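Local coordinates for protein aminotransferase, classes I and II (Silicibacter pomeroyi DSS-3, PDB 3H14) that probably transfers the amino group of L-aspartate to 2-oxoglutarate, using pyridoxal 5'-phosphate as cofactor, at residues A313-A318 against T356-Y361. Sequence-based numbering, arbitrary orientation.
Sequences AFYVYA and TLRFSY
Two antiparallel strands of the small four-stranded sheet in this fold-type I aminotransferase meet here, with Y315 and Y317 of 315-318 beside S360 and R358 of 356-360 on one face and V316 and A318 beside F359 and L357 on the other. V316 and F359 form a hydrogen-bonded pair, F359 N to V316 O being 2.8 Å and nearly straight at 174°. The R358 guanidinium runs nearly parallel to the Y315 ring, the planes 13° apart, and Y315 CE1 sits over the centre of its face, 3.5 Å from R358 CZ. The bend at chi3 (71°) brings the guanidinium alongside Y315, and N172 OD1 holds NH1. R358, with N172, probably corresponds to the arginine that binds the substrate alpha-carboxylate in aminotransferases of this family. At the start of 356-360, T356 OG1 donates to Y317 OH at 2.8 Å, while T356 CB packs 3.6 Å from Y317 CZ. An alanine in place of Y317 would probably leave T356 OG1 without this acceptor and open a gap beside T356 CB. At the other end, Y361 lays one ring face against F314 C, and F314 CB makes a CH-pi contact 4.0 Å from the centroid of the Y361 ring. A water 2.7 Å from Y361 OH is also hydrogen-bonded to Y315 O.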
loop_
_atom_site.group_PDB
_atom_site.type_symbol
_atom_site.label_atom_id
_atom_site.label_comp_id
_atom_site.label_asym_id
_atom_site.label_seq_id
_atom_site.Cartn_x
_atom_site.Cartn_y
_atom_site.Cartn_z
ATOM N N ALA A 313 -7.606 -0.866 -4.265
ATOM C CA ALA A 313 -7.082 -1.736 -3.189
ATOM C C ALA A 313 -8.203 -2.593 -2.559
ATOM O O ALA A 313 -9.245 -2.814 -3.188
ATOM C CB ALA A 313 -6.365 -0.922 -2.105
ATOM N N PHE A 314 -7.988 -3.075 -1.335
ATOM C CA PHE A 314 -8.978 -3.945 -0.663
ATOM C C PHE A 314 -9.174 -3.578 0.809
ATOM O O PHE A 314 -9.147 -4.432 1.703
ATOM C CB PHE A 314 -8.598 -5.423 -0.811
ATOM C CG PHE A 314 -7.110 -5.705 -0.661
ATOM C CD1 PHE A 314 -6.430 -5.340 0.460
ATOM C CD2 PHE A 314 -6.421 -6.413 -1.644
ATOM C CE1 PHE A 314 -5.089 -5.629 0.609
ATOM C CE2 PHE A 314 -5.068 -6.700 -1.507
ATOM C CZ PHE A 314 -4.405 -6.294 -0.399
ATOM N N TYR A 315 -9.374 -2.289 1.040
ATOM C CA TYR A 315 -9.545 -1.719 2.352
ATOM C C TYR A 315 -10.818 -0.895 2.428
ATOM O O TYR A 315 -11.246 -0.273 1.429
ATOM C CB TYR A 315 -8.382 -0.777 2.675
ATOM C CG TYR A 315 -7.023 -1.427 2.609
ATOM C CD1 TYR A 315 -6.746 -2.519 3.408
ATOM C CD2 TYR A 315 -6.020 -0.950 1.760
ATOM C CE1 TYR A 315 -5.518 -3.158 3.351
ATOM C CE2 TYR A 315 -4.781 -1.579 1.707
ATOM C CZ TYR A 315 -4.541 -2.671 2.514
ATOM O OH TYR A 315 -3.338 -3.328 2.514
ATOM N N VAL A 316 -11.382 -0.854 3.630
ATOM C CA VAL A 316 -12.410 0.133 3.971
ATOM C C VAL A 316 -11.954 0.838 5.229
ATOM O O VAL A 316 -11.646 0.190 6.211
ATOM C CB VAL A 316 -13.821 -0.517 4.222
ATOM C CG1 VAL A 316 -14.828 0.574 4.593
ATOM C CG2 VAL A 316 -14.296 -1.263 3.021
ATOM N N TYR A 317 -11.913 2.181 5.181
ATOM C CA TYR A 317 -11.473 3.010 6.255
ATOM C C TYR A 317 -12.691 3.737 6.814
ATOM O O TYR A 317 -13.360 4.493 6.067
ATOM C CB TYR A 317 -10.496 4.053 5.718
ATOM C CG TYR A 317 -9.787 4.816 6.773
ATOM C CD1 TYR A 317 -8.941 4.170 7.644
ATOM C CD2 TYR A 317 -9.895 6.201 6.869
ATOM C CE1 TYR A 317 -8.279 4.836 8.588
ATOM C CE2 TYR A 317 -9.211 6.899 7.817
ATOM C CZ TYR A 317 -8.400 6.209 8.679
ATOM O OH TYR A 317 -7.678 6.849 9.651
ATOM N N ALA A 318 -12.977 3.471 8.076
ATOM C CA ALA A 318 -14.251 3.860 8.713
ATOM C C ALA A 318 -13.982 4.807 9.828
ATOM O O ALA A 318 -13.087 4.587 10.631
ATOM C CB ALA A 318 -14.997 2.611 9.295
ATOM N N THR A 356 -10.802 5.910 14.189
ATOM C CA THR A 356 -10.986 5.247 12.917
ATOM C C THR A 356 -10.550 3.764 12.979
ATOM O O THR A 356 -9.814 3.361 13.872
ATOM C CB THR A 356 -10.232 5.975 11.756
ATOM O OG1 THR A 356 -8.816 5.903 11.991
ATOM C CG2 THR A 356 -10.600 7.486 11.673
ATOM N N LEU A 357 -11.033 2.996 12.009
ATOM C CA LEU A 357 -10.666 1.596 11.813
ATOM C C LEU A 357 -10.402 1.308 10.347
ATOM O O LEU A 357 -11.048 1.872 9.476
ATOM C CB LEU A 357 -11.827 0.663 12.220
ATOM C CG LEU A 357 -12.126 0.239 13.637
ATOM C CD1 LEU A 357 -13.282 -0.755 13.597
ATOM C CD2 LEU A 357 -10.953 -0.401 14.358
ATOM N N ARG A 358 -9.512 0.351 10.072
ATOM C CA ARG A 358 -9.331 -0.153 8.718
ATOM C C ARG A 358 -9.783 -1.611 8.659
ATOM O O ARG A 358 -9.349 -2.406 9.457
ATOM C CB ARG A 358 -7.863 -0.061 8.279
ATOM C CG ARG A 358 -7.690 -0.318 6.803
ATOM C CD ARG A 358 -6.248 -0.618 6.385
ATOM N NE ARG A 358 -5.796 -1.941 6.852
ATOM C CZ ARG A 358 -4.553 -2.397 6.659
ATOM N NH1 ARG A 358 -3.668 -1.663 6.003
ATOM N NH2 ARG A 358 -4.200 -3.570 7.126
ATOM N N PHE A 359 -10.645 -1.940 7.703
ATOM C CA PHE A 359 -11.005 -3.310 7.384
ATOM C C PHE A 359 -10.257 -3.693 6.140
ATOM O O PHE A 359 -10.128 -2.880 5.236
ATOM C CB PHE A 359 -12.496 -3.433 7.068
ATOM C CG PHE A 359 -13.393 -3.045 8.191
ATOM C CD1 PHE A 359 -13.859 -4.015 9.087
ATOM C CD2 PHE A 359 -13.764 -1.718 8.372
ATOM C CE1 PHE A 359 -14.694 -3.672 10.131
ATOM C CE2 PHE A 359 -14.612 -1.354 9.413
ATOM C CZ PHE A 359 -15.081 -2.320 10.300
ATOM N N SER A 360 -9.812 -4.937 6.054
ATOM C CA SER A 360 -9.266 -5.495 4.833
ATOM C C SER A 360 -10.235 -6.553 4.328
ATOM O O SER A 360 -10.754 -7.309 5.111
ATOM C CB SER A 360 -7.872 -6.112 5.074
ATOM O OG SER A 360 -7.452 -6.792 3.871
ATOM N N TYR A 361 -10.496 -6.585 3.035
ATOM C CA TYR A 361 -11.348 -7.618 2.459
ATOM C C TYR A 361 -10.577 -8.501 1.460
ATOM O O TYR A 361 -11.140 -9.000 0.507
ATOM C CB TYR A 361 -12.646 -7.022 1.886
ATOM C CG TYR A 361 -12.546 -5.906 0.870
ATOM C CD1 TYR A 361 -12.666 -4.562 1.240
ATOM C CD2 TYR A 361 -12.371 -6.183 -0.472
ATOM C CE1 TYR A 361 -12.563 -3.547 0.291
ATOM C CE2 TYR A 361 -12.282 -5.186 -1.402
ATOM C CZ TYR A 361 -12.406 -3.865 -1.023
ATOM O OH TYR A 361 -12.301 -2.898 -1.988
HETATM O O HOH W 1 -10.884 -0.744 -1.323
#